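Local coordinates for protein UDP-glucose:anthocyanidin 3-O-glucosyltransferase (Clitoria ternatea, PDB 4REN) that belongs to the plant UDP-dependent glycosyltransferases of the GT-B clan, with two Rossmann-like domains facing each other across a central cleft, at residues A[136-141]-A[369-374]; A[360-365]-A[388-393]; A[111-116]-A[129-134]. All coordinates share one frame; numbering follows the deposited sequence.

Reading from the N terminus, contact 3 comes first: it closes the short loop formed by helix 119-127, pairing strands 110-114 and 131-135 within the N-terminal sheet. Strand 131-135 runs directly into the loop of contact 1, which reaches more than two hundred residues ahead to helix 368-378 and so joins the two Rossmann-like domains. Contact 2 crosses contact 1 along the chain, because 360-365 precedes that helix and 388-393 follows it; it stays within the C-terminal domain. P363 packs on G369 and A372, linking contacts 1 and 2, while F116 packs on N137 and D114 on P136, linking contacts 3 and 1. All three contacts touch P5M.

Contact 1: A[136-141]-A[369-374]; sequences PNVSCS and GIAARV. With P5M (2-(3,4-dihydroxy-5-methoxyphenyl)-3,5,7-trihydroxychromenium), chain B.
V138 lays its CG2 methyl against A371 CB at 3.6 Å, the nearest approach between 136-141 and 369-374. Its second methyl, CG1, stands anti to the backbone N (chi1 172°) and meets I370 CG2 at 4.2 Å, so the forked side chain spans two consecutive helix residues. The same I370 methyl takes a second group from the loop: S141 CB comes within 4.2 Å of I370 CG2, with C140 CB only slightly farther off. One turn along the helix, V374 CG2 receives C140 SG at 4.1 Å; the sulfur lies beside its own backbone N (chi1 -58°), which carries it toward the helix. The interface is buried and largely apolar, and no hydrogen bond crosses it.

Hydrogen bonds form instead within the loop and with its surroundings. The V138 carbonyl accepts S141 N at 3.2 Å in the 3-10 turn and takes W135 NE1 as a further donor, while V138 N gives its hydrogen to D367. N137 faces the ligand rather than the helix, with its CG 3.6 Å from P5M O30 and its ND2 3.7 Å from P5M C9, a packing contact at the wall of the pocket. On the helix, R373 turns from the loop and forms salt bridges with D177 and D377.

The loop follows strand 131-135 of the N-terminal sheet and leads to helix 148-157; helix 368-378 follows strand 359-361 of the C-terminal sheet, with A372 resting on I384 of strand 382-384. The contact thus joins the two GT-B domains beside the cleft that holds P5M.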
loop_
_atom_site.group_PDB
_atom_site.type_symbol
_atom_site.label_atom_id
_atom_site.label_comp_id
_atom_site.label_asym_id
_atom_site.label_seq_id
_atom_site.Cartn_x
_atom_site.Cartn_y
_atom_site.Cartn_z
ATOM N N PRO A 136 5.494 3.381 -0.151
ATOM C CA PRO A 136 4.515 2.507 0.498
ATOM C C PRO A 136 3.693 1.711 -0.512
ATOM O O PRO A 136 2.675 1.126 -0.140
ATOM C CB PRO A 136 3.606 3.506 1.215
ATOM C CG PRO A 136 3.596 4.685 0.305
ATOM C CD PRO A 136 4.974 4.752 -0.317
ATOM N N ASN A 137 4.122 1.690 -1.769
ATOM C CA ASN A 137 3.372 0.998 -2.812
ATOM C C ASN A 137 3.880 -0.423 -3.032
ATOM O O ASN A 137 4.737 -0.902 -2.288
ATOM C CB ASN A 137 3.446 1.783 -4.122
ATOM C CG ASN A 137 3.198 3.268 -3.931
ATOM O OD1 ASN A 137 3.965 4.105 -4.410
ATOM N ND2 ASN A 137 2.126 3.603 -3.222
ATOM N N VAL A 138 3.340 -1.101 -4.042
ATOM C CA VAL A 138 3.876 -2.396 -4.453
ATOM C C VAL A 138 5.326 -2.191 -4.874
ATOM O O VAL A 138 5.601 -1.448 -5.815
ATOM C CB VAL A 138 3.066 -3.011 -5.615
ATOM C CG1 VAL A 138 3.752 -4.256 -6.153
ATOM C CG2 VAL A 138 1.653 -3.336 -5.156
ATOM N N SER A 139 6.244 -2.834 -4.160
ATOM C CA SER A 139 7.674 -2.594 -4.344
ATOM C C SER A 139 8.154 -2.900 -5.758
ATOM O O SER A 139 8.927 -2.136 -6.334
ATOM C CB SER A 139 8.492 -3.403 -3.333
ATOM O OG SER A 139 8.311 -4.795 -3.521
ATOM N N CYS A 140 7.680 -4.009 -6.316
ATOM C CA CYS A 140 8.130 -4.468 -7.628
ATOM C C CYS A 140 7.787 -3.504 -8.765
ATOM O O CYS A 140 8.342 -3.607 -9.858
ATOM C CB CYS A 140 7.549 -5.851 -7.931
ATOM S SG CYS A 140 7.957 -7.121 -6.716
ATOM N N SER A 141 6.878 -2.568 -8.507
ATOM C CA SER A 141 6.432 -1.637 -9.538
ATOM C C SER A 141 7.383 -0.455 -9.724
ATOM O O SER A 141 7.189 0.361 -10.623
ATOM C CB SER A 141 5.016 -1.139 -9.240
ATOM O OG SER A 141 4.975 -0.414 -8.024
ATOM N N GLY A 369 -2.346 -4.636 -10.247
ATOM C CA GLY A 369 -2.128 -5.684 -11.229
ATOM C C GLY A 369 -0.716 -6.230 -11.154
ATOM O O GLY A 369 -0.476 -7.404 -11.433
ATOM N N ILE A 370 0.223 -5.368 -10.779
ATOM C CA ILE A 370 1.599 -5.788 -10.558
ATOM C C ILE A 370 1.647 -6.694 -9.333
ATOM O O ILE A 370 2.336 -7.712 -9.329
ATOM C CB ILE A 370 2.533 -4.582 -10.344
ATOM C CG1 ILE A 370 2.354 -3.550 -11.462
ATOM C CG2 ILE A 370 3.983 -5.039 -10.242
ATOM C CD1 ILE A 370 2.735 -4.060 -12.837
ATOM N N ALA A 371 0.901 -6.318 -8.299
ATOM C CA ALA A 371 0.791 -7.129 -7.092
ATOM C C ALA A 371 0.168 -8.489 -7.395
ATOM O O ALA A 371 0.666 -9.523 -6.951
ATOM C CB ALA A 371 -0.027 -6.402 -6.046
ATOM N N ALA A 372 -0.928 -8.473 -8.147
ATOM C CA ALA A 372 -1.658 -9.690 -8.484
ATOM C C ALA A 372 -0.789 -10.688 -9.245
ATOM O O ALA A 372 -0.811 -11.884 -8.957
ATOM C CB ALA A 372 -2.906 -9.352 -9.281
ATOM N N ARG A 373 -0.029 -10.191 -10.218
ATOM C CA ARG A 373 0.859 -11.040 -11.003
ATOM C C ARG A 373 1.914 -11.713 -10.129
ATOM O O ARG A 373 2.166 -12.913 -10.257
ATOM C CB ARG A 373 1.540 -10.230 -12.106
ATOM C CG ARG A 373 2.393 -11.069 -13.042
ATOM C CD ARG A 373 1.555 -12.139 -13.718
ATOM N NE ARG A 373 0.501 -11.559 -14.544
ATOM C CZ ARG A 373 -0.497 -12.252 -15.076
ATOM N NH1 ARG A 373 -0.587 -13.554 -14.867
ATOM N NH2 ARG A 373 -1.413 -11.643 -15.816
ATOM N N VAL A 374 2.528 -10.929 -9.244
ATOM C CA VAL A 374 3.564 -11.428 -8.343
ATOM C C VAL A 374 3.012 -12.493 -7.394
ATOM O O VAL A 374 3.651 -13.521 -7.157
ATOM C CB VAL A 374 4.197 -10.276 -7.536
ATOM C CG1 VAL A 374 5.138 -10.811 -6.477
ATOM C CG2 VAL A 374 4.938 -9.327 -8.462
HETATM O O30 P5M B . 1.587 2.703 -7.054
HETATM C C2 P5M B . 0.558 3.263 -7.748
HETATM C C3 P5M B . -0.562 3.945 -7.047
HETATM C C9 P5M B . -0.613 4.045 -5.664
HETATM C C10 P5M B . -1.685 4.698 -5.064
HETATM O O27 P5M B . -1.712 4.782 -3.704
HETATM C C1 P5M B . 0.534 3.205 -9.137
HETATM C C6 P5M B . -0.510 3.771 -9.869
HETATM O O29 P5M B . -0.487 3.686 -11.228
HETATM C C5 P5M B . -1.576 4.420 -9.251
HETATM C C4 P5M B . -1.646 4.529 -7.871
HETATM O O12 P5M B . -2.698 5.167 -7.279
HETATM C C11 P5M B . -2.771 5.280 -5.914
HETATM C C14 P5M B . -3.961 6.000 -5.373
HETATM C C15 P5M B . -4.979 6.272 -6.282
HETATM C C16 P5M B . -6.137 6.938 -5.906
HETATM O O22 P5M B . -7.115 7.183 -6.822
HETATM C C19 P5M B . -4.069 6.401 -4.040
HETATM C C18 P5M B . -5.194 7.075 -3.567
HETATM O O21 P5M B . -5.282 7.457 -2.254
HETATM C C23 P5M B . -5.219 6.471 -1.224
HETATM C C17 P5M B . -6.299 7.377 -4.504
HETATM O O24 P5M B . -7.423 8.036 -4.103
#

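Contact 2: A[360-365]-A[388-393]; sequences ICRPFF and KVFTKN. With P5M (2-(3,4-dihydroxy-5-methoxyphenyl)-3,5,7-trihydroxychromenium), chain B.
R362, where strand 359-361 of the C-terminal Rossmann-like sheet gives way to a loop, crosses F390 in the approach to helix 392-403. Its CG lies over one face of the F390 ring, a CH-pi contact 3.9 Å from the centroid, and R362 CB reaches F390 CE2 at 3.5 Å. A chi1 of -157° turns the R362 chain away from its own N and a bend at chi2 follows, carrying the guanidinium past the ring to lie alongside V389, whose CG1 is 3.4 Å from R362 NH2. The flat group is layered: F364 CE1 sits over the centre of one face and K388 O over the opposite one, toward its rim. R362 NH2 forms a salt bridge with E281, which also accepts F390 N and so binds both segments. P363 follows; its carbonyl takes R362 NH1 at 3.1 Å, in the guanidinium plane but from above the plane of the carbonyl. F364 then folds its ring back over R362, with R362 CD above the ring face near the rim. F365, last in line, leaves the second segment altogether and enters the ligand pocket, where its CZ lies 3.7 Å from P5M C15.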
loop_
_atom_site.group_PDB
_atom_site.type_symbol
_atom_site.label_atom_id
_atom_site.label_comp_id
_atom_site.label_asym_id
_atom_site.label_seq_id
_atom_site.Cartn_x
_atom_site.Cartn_y
_atom_site.Cartn_z
ATOM N N ILE A 360 -7.030 -14.631 -3.291
ATOM C CA ILE A 360 -7.728 -14.608 -4.572
ATOM C C ILE A 360 -7.726 -13.161 -5.047
ATOM O O ILE A 360 -8.203 -12.266 -4.345
ATOM C CB ILE A 360 -9.170 -15.119 -4.463
ATOM C CG1 ILE A 360 -9.178 -16.601 -4.093
ATOM C CG2 ILE A 360 -9.906 -14.913 -5.773
ATOM C CD1 ILE A 360 -10.556 -17.151 -3.787
ATOM N N CYS A 361 -7.185 -12.935 -6.238
ATOM C CA CYS A 361 -6.872 -11.582 -6.678
ATOM C C CYS A 361 -7.813 -11.033 -7.748
ATOM O O CYS A 361 -8.120 -11.706 -8.731
ATOM C CB CYS A 361 -5.429 -11.531 -7.177
ATOM S SG CYS A 361 -4.212 -11.996 -5.923
ATOM N N ARG A 362 -8.263 -9.800 -7.539
ATOM C CA ARG A 362 -9.025 -9.063 -8.540
ATOM C C ARG A 362 -8.556 -7.612 -8.492
ATOM O O ARG A 362 -9.169 -6.777 -7.825
ATOM C CB ARG A 362 -10.529 -9.154 -8.252
ATOM C CG ARG A 362 -11.456 -8.920 -9.458
ATOM C CD ARG A 362 -11.325 -7.514 -10.030
ATOM N NE ARG A 362 -12.452 -7.109 -10.860
ATOM C CZ ARG A 362 -12.431 -6.052 -11.664
ATOM N NH1 ARG A 362 -11.334 -5.312 -11.748
ATOM N NH2 ARG A 362 -13.495 -5.737 -12.391
ATOM N N PRO A 363 -7.465 -7.307 -9.208
ATOM C CA PRO A 363 -6.901 -5.954 -9.240
ATOM C C PRO A 363 -7.792 -4.998 -10.021
ATOM O O PRO A 363 -8.338 -5.372 -11.058
ATOM C CB PRO A 363 -5.573 -6.155 -9.972
ATOM C CG PRO A 363 -5.795 -7.338 -10.833
ATOM C CD PRO A 363 -6.713 -8.242 -10.063
ATOM N N PHE A 364 -7.933 -3.774 -9.525
ATOM C CA PHE A 364 -8.801 -2.800 -10.175
ATOM C C PHE A 364 -8.034 -1.750 -10.980
ATOM O O PHE A 364 -8.389 -1.465 -12.126
ATOM C CB PHE A 364 -9.741 -2.149 -9.156
ATOM C CG PHE A 364 -10.806 -3.079 -8.643
ATOM C CD1 PHE A 364 -12.004 -3.224 -9.325
ATOM C CD2 PHE A 364 -10.607 -3.814 -7.485
ATOM C CE1 PHE A 364 -12.984 -4.081 -8.861
ATOM C CE2 PHE A 364 -11.583 -4.673 -7.013
ATOM C CZ PHE A 364 -12.773 -4.807 -7.704
ATOM N N PHE A 365 -6.988 -1.180 -10.386
ATOM C CA PHE A 365 -6.145 -0.210 -11.084
ATOM C C PHE A 365 -4.838 0.042 -10.340
ATOM O O PHE A 365 -4.580 -0.553 -9.294
ATOM C CB PHE A 365 -6.886 1.114 -11.303
ATOM C CG PHE A 365 -6.923 2.000 -10.091
ATOM C CD1 PHE A 365 -6.527 3.324 -10.179
ATOM C CD2 PHE A 365 -7.363 1.515 -8.869
ATOM C CE1 PHE A 365 -6.556 4.146 -9.069
ATOM C CE2 PHE A 365 -7.395 2.329 -7.755
ATOM C CZ PHE A 365 -6.993 3.647 -7.854
ATOM N N LYS A 388 -10.383 -12.486 -14.754
ATOM C CA LYS A 388 -9.919 -11.176 -14.289
ATOM C C LYS A 388 -11.007 -10.315 -13.645
ATOM O O LYS A 388 -10.733 -9.213 -13.168
ATOM C CB LYS A 388 -9.209 -10.401 -15.409
ATOM C CG LYS A 388 -7.738 -10.762 -15.579
ATOM C CD LYS A 388 -6.861 -9.520 -15.743
ATOM C CE LYS A 388 -6.647 -8.779 -14.423
ATOM N NZ LYS A 388 -7.806 -7.936 -14.002
ATOM N N VAL A 389 -12.236 -10.819 -13.625
ATOM C CA VAL A 389 -13.349 -10.129 -12.980
ATOM C C VAL A 389 -14.169 -11.141 -12.191
ATOM O O VAL A 389 -14.109 -12.341 -12.461
ATOM C CB VAL A 389 -14.271 -9.419 -13.999
ATOM C CG1 VAL A 389 -13.563 -8.239 -14.642
ATOM C CG2 VAL A 389 -14.754 -10.394 -15.054
ATOM N N PHE A 390 -14.931 -10.660 -11.216
ATOM C CA PHE A 390 -15.735 -11.552 -10.391
ATOM C C PHE A 390 -16.940 -12.111 -11.143
ATOM O O PHE A 390 -17.761 -11.363 -11.672
ATOM C CB PHE A 390 -16.199 -10.845 -9.117
ATOM C CG PHE A 390 -15.120 -10.679 -8.085
ATOM C CD1 PHE A 390 -14.541 -11.788 -7.483
ATOM C CD2 PHE A 390 -14.702 -9.416 -7.698
ATOM C CE1 PHE A 390 -13.554 -11.639 -6.525
ATOM C CE2 PHE A 390 -13.719 -9.260 -6.740
ATOM C CZ PHE A 390 -13.142 -10.372 -6.153
ATOM N N THR A 391 -17.023 -13.438 -11.197
ATOM C CA THR A 391 -18.216 -14.127 -11.681
ATOM C C THR A 391 -18.595 -15.195 -10.664
ATOM O O THR A 391 -17.762 -15.610 -9.859
ATOM C CB THR A 391 -17.992 -14.784 -13.052
ATOM O OG1 THR A 391 -16.887 -15.690 -12.976
ATOM C CG2 THR A 391 -17.712 -13.738 -14.111
ATOM N N LYS A 392 -19.846 -15.637 -10.695
ATOM C CA LYS A 392 -20.323 -16.617 -9.725
ATOM C C LYS A 392 -19.610 -17.959 -9.870
ATOM O O LYS A 392 -19.182 -18.552 -8.880
ATOM C CB LYS A 392 -21.839 -16.785 -9.836
ATOM C CG LYS A 392 -22.387 -18.042 -9.183
ATOM C CD LYS A 392 -23.863 -17.884 -8.867
ATOM C CE LYS A 392 -24.595 -19.212 -8.880
ATOM N NZ LYS A 392 -25.200 -19.475 -10.214
ATOM N N ASN A 393 -19.467 -18.427 -11.104
ATOM C CA ASN A 393 -18.803 -19.702 -11.360
ATOM C C ASN A 393 -17.283 -19.633 -11.210
ATOM O O ASN A 393 -16.660 -20.574 -10.720
ATOM C CB ASN A 393 -19.177 -20.232 -12.748
ATOM C CG ASN A 393 -20.621 -20.697 -12.827
ATOM O OD1 ASN A 393 -21.150 -21.285 -11.883
ATOM N ND2 ASN A 393 -21.266 -20.433 -13.958
HETATM O O30 P5M B . 1.587 2.703 -7.054
HETATM C C2 P5M B . 0.558 3.263 -7.748
HETATM C C3 P5M B . -0.562 3.945 -7.047
HETATM C C9 P5M B . -0.613 4.045 -5.664
HETATM C C10 P5M B . -1.685 4.698 -5.064
HETATM O O27 P5M B . -1.712 4.782 -3.704
HETATM C C1 P5M B . 0.534 3.205 -9.137
HETATM C C6 P5M B . -0.510 3.771 -9.869
HETATM O O29 P5M B . -0.487 3.686 -11.228
HETATM C C5 P5M B . -1.576 4.420 -9.251
HETATM C C4 P5M B . -1.646 4.529 -7.871
HETATM O O12 P5M B . -2.698 5.167 -7.279
HETATM C C11 P5M B . -2.771 5.280 -5.914
HETATM C C14 P5M B . -3.961 6.000 -5.373
HETATM C C15 P5M B . -4.979 6.272 -6.282
HETATM C C16 P5M B . -6.137 6.938 -5.906
HETATM O O22 P5M B . -7.115 7.183 -6.822
HETATM C C19 P5M B . -4.069 6.401 -4.040
HETATM C C18 P5M B . -5.194 7.075 -3.567
HETATM O O21 P5M B . -5.282 7.457 -2.254
HETATM C C23 P5M B . -5.219 6.471 -1.224
HETATM C C17 P5M B . -6.299 7.377 -4.504
HETATM O O24 P5M B . -7.423 8.036 -4.103
#

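Contact 3: A[111-116]-A[129-134]; sequences IIADAF and VPWIAF. With P5M (2-(3,4-dihydroxy-5-methoxyphenyl)-3,5,7-trihydroxychromenium), chain B.
I111 and W131 meet on one face of a parallel strand pair, where I111 CG2 touches the indole edge at W131 CD1, 3.6 Å away and near the ring plane. With chi1 at -175°, W131 puts CG opposite its own N, which swings the indole back across the neighbouring strand until W131 NE1 passes 3.6 Å from A113 CB; that nitrogen hydrogen-bonds to S120 of the connecting helix.

The tight part is the backbone. I111 O accepts I132 N at 2.8 Å, A113 N reaches I132 O at 2.9 Å with an N-H...O angle of 171°, and A113 O takes F134 N. Alternate residues of each strand thus give and receive bonds, and CA-H...O contacts from I112, A133 and D114 fill the steps between. On the other face, I112 CG1 packs on I132 CB at 4.0 Å, while the F134 ring leads away to L21 and L24 of helix 19-31.

Toward the start of the second segment the fit relaxes. V129 and P130 are partly exposed and make little side-chain contact, I111 CG1 meeting V129 CG2 at 4.3 Å, although I111 N still bonds to P130 O. At the C-terminal end the pairing outlasts the first strand, since A115 N still binds F134 O. There D114 OD2 accepts F116 N through its anti lone pair, making an Asx turn, and D114 OD1 holds H17 ND1, whose NE2 hydrogen-bonds to P5M. F116, in this turn, has its ring edge toward the ligand, F116 CE2 being 3.7 Å from P5M C9.

With helix 119-127 joining the strands, this is a beta-alpha-beta crossover of a Rossmann-like sheet, its C-terminal strand ends opening on the ligand pocket as in GT-B enzymes.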
loop_
_atom_site.group_PDB
_atom_site.type_symbol
_atom_site.label_atom_id
_atom_site.label_comp_id
_atom_site.label_asym_id
_atom_site.label_seq_id
_atom_site.Cartn_x
_atom_site.Cartn_y
_atom_site.Cartn_z
ATOM N N ILE A 111 14.866 15.928 4.602
ATOM C CA ILE A 111 13.459 15.799 4.235
ATOM C C ILE A 111 13.108 14.349 3.902
ATOM O O ILE A 111 13.814 13.692 3.134
ATOM C CB ILE A 111 13.100 16.712 3.037
ATOM C CG1 ILE A 111 12.971 18.168 3.489
ATOM C CG2 ILE A 111 11.804 16.268 2.380
ATOM C CD1 ILE A 111 12.533 19.120 2.390
ATOM N N ILE A 112 12.028 13.851 4.499
ATOM C CA ILE A 112 11.476 12.555 4.126
ATOM C C ILE A 112 10.098 12.767 3.519
ATOM O O ILE A 112 9.219 13.352 4.150
ATOM C CB ILE A 112 11.352 11.612 5.332
ATOM C CG1 ILE A 112 12.733 11.288 5.901
ATOM C CG2 ILE A 112 10.641 10.327 4.932
ATOM C CD1 ILE A 112 12.699 10.308 7.054
ATOM N N ALA A 113 9.907 12.298 2.292
ATOM C CA ALA A 113 8.632 12.493 1.616
ATOM C C ALA A 113 8.148 11.230 0.927
ATOM O O ALA A 113 8.954 10.421 0.461
ATOM C CB ALA A 113 8.732 13.625 0.617
ATOM N N ASP A 114 6.830 11.067 0.873
ATOM C CA ASP A 114 6.223 10.052 0.028
ATOM C C ASP A 114 6.661 10.368 -1.394
ATOM O O ASP A 114 6.715 11.533 -1.783
ATOM C CB ASP A 114 4.699 10.107 0.151
ATOM C CG ASP A 114 4.008 8.952 -0.553
ATOM O OD1 ASP A 114 3.215 8.246 0.105
ATOM O OD2 ASP A 114 4.236 8.759 -1.766
ATOM N N ALA A 115 6.988 9.336 -2.163
ATOM C CA ALA A 115 7.561 9.528 -3.492
ATOM C C ALA A 115 6.671 10.344 -4.427
ATOM O O ALA A 115 7.165 10.953 -5.375
ATOM C CB ALA A 115 7.909 8.189 -4.117
ATOM N N PHE A 116 5.369 10.362 -4.156
ATOM C CA PHE A 116 4.418 11.064 -5.020
ATOM C C PHE A 116 4.475 12.585 -4.855
ATOM O O PHE A 116 4.159 13.330 -5.786
ATOM C CB PHE A 116 2.991 10.552 -4.791
ATOM C CG PHE A 116 2.779 9.125 -5.221
ATOM C CD1 PHE A 116 3.742 8.451 -5.960
ATOM C CD2 PHE A 116 1.610 8.459 -4.887
ATOM C CE1 PHE A 116 3.548 7.138 -6.351
ATOM C CE2 PHE A 116 1.407 7.147 -5.278
ATOM C CZ PHE A 116 2.377 6.486 -6.011
ATOM N N VAL A 129 19.435 20.177 1.169
ATOM C CA VAL A 129 19.340 19.082 2.128
ATOM C C VAL A 129 18.982 17.789 1.397
ATOM O O VAL A 129 18.332 17.828 0.353
ATOM C CB VAL A 129 18.286 19.372 3.229
ATOM C CG1 VAL A 129 18.709 20.562 4.078
ATOM C CG2 VAL A 129 16.913 19.606 2.614
ATOM N N PRO A 130 19.412 16.636 1.939
ATOM C CA PRO A 130 19.124 15.364 1.267
ATOM C C PRO A 130 17.631 15.063 1.209
ATOM O O PRO A 130 16.896 15.396 2.144
ATOM C CB PRO A 130 19.836 14.335 2.153
ATOM C CG PRO A 130 19.948 14.987 3.484
ATOM C CD PRO A 130 20.170 16.435 3.186
ATOM N N TRP A 131 17.189 14.447 0.116
ATOM C CA TRP A 131 15.779 14.121 -0.064
ATOM C C TRP A 131 15.567 12.609 -0.021
ATOM O O TRP A 131 16.108 11.874 -0.845
ATOM C CB TRP A 131 15.261 14.703 -1.383
ATOM C CG TRP A 131 13.789 14.502 -1.592
ATOM C CD1 TRP A 131 12.773 15.066 -0.872
ATOM C CD2 TRP A 131 13.166 13.684 -2.591
ATOM N NE1 TRP A 131 11.562 14.644 -1.360
ATOM C CE2 TRP A 131 11.775 13.796 -2.415
ATOM C CE3 TRP A 131 13.653 12.871 -3.616
ATOM C CZ2 TRP A 131 10.863 13.122 -3.228
ATOM C CZ3 TRP A 131 12.749 12.203 -4.422
ATOM C CH2 TRP A 131 11.370 12.332 -4.223
ATOM N N ILE A 132 14.779 12.149 0.945
ATOM C CA ILE A 132 14.542 10.721 1.120
ATOM C C ILE A 132 13.130 10.347 0.680
ATOM O O ILE A 132 12.150 10.848 1.227
ATOM C CB ILE A 132 14.761 10.301 2.583
ATOM C CG1 ILE A 132 16.172 10.683 3.033
ATOM C CG2 ILE A 132 14.537 8.811 2.754
ATOM C CD1 ILE A 132 16.445 10.414 4.494
ATOM N N ALA A 133 13.033 9.462 -0.310
ATOM C CA ALA A 133 11.741 9.063 -0.864
ATOM C C ALA A 133 11.168 7.839 -0.149
ATOM O O ALA A 133 11.853 6.830 0.015
ATOM C CB ALA A 133 11.868 8.797 -2.358
ATOM N N PHE A 134 9.909 7.933 0.274
ATOM C CA PHE A 134 9.234 6.813 0.921
ATOM C C PHE A 134 8.294 6.116 -0.060
ATOM O O PHE A 134 7.474 6.764 -0.714
ATOM C CB PHE A 134 8.464 7.297 2.150
ATOM C CG PHE A 134 7.773 6.200 2.906
ATOM C CD1 PHE A 134 8.505 5.212 3.547
ATOM C CD2 PHE A 134 6.390 6.166 2.990
ATOM C CE1 PHE A 134 7.869 4.205 4.249
ATOM C CE2 PHE A 134 5.748 5.161 3.690
ATOM C CZ PHE A 134 6.489 4.180 4.320
HETATM O O30 P5M B . 1.587 2.703 -7.054
HETATM C C2 P5M B . 0.558 3.263 -7.748
HETATM C C3 P5M B . -0.562 3.945 -7.047
HETATM C C9 P5M B . -0.613 4.045 -5.664
HETATM C C10 P5M B . -1.685 4.698 -5.064
HETATM O O27 P5M B . -1.712 4.782 -3.704
HETATM C C1 P5M B . 0.534 3.205 -9.137
HETATM C C6 P5M B . -0.510 3.771 -9.869
HETATM O O29 P5M B . -0.487 3.686 -11.228
HETATM C C5 P5M B . -1.576 4.420 -9.251
HETATM C C4 P5M B . -1.646 4.529 -7.871
HETATM O O12 P5M B . -2.698 5.167 -7.279
HETATM C C11 P5M B . -2.771 5.280 -5.914
HETATM C C14 P5M B . -3.961 6.000 -5.373
HETATM C C15 P5M B . -4.979 6.272 -6.282
HETATM C C16 P5M B . -6.137 6.938 -5.906
HETATM O O22 P5M B . -7.115 7.183 -6.822
HETATM C C19 P5M B . -4.069 6.401 -4.040
HETATM C C18 P5M B . -5.194 7.075 -3.567
HETATM O O21 P5M B . -5.282 7.457 -2.254
HETATM C C23 P5M B . -5.219 6.471 -1.224
HETATM C C17 P5M B . -6.299 7.377 -4.504
HETATM O O24 P5M B . -7.423 8.036 -4.103
#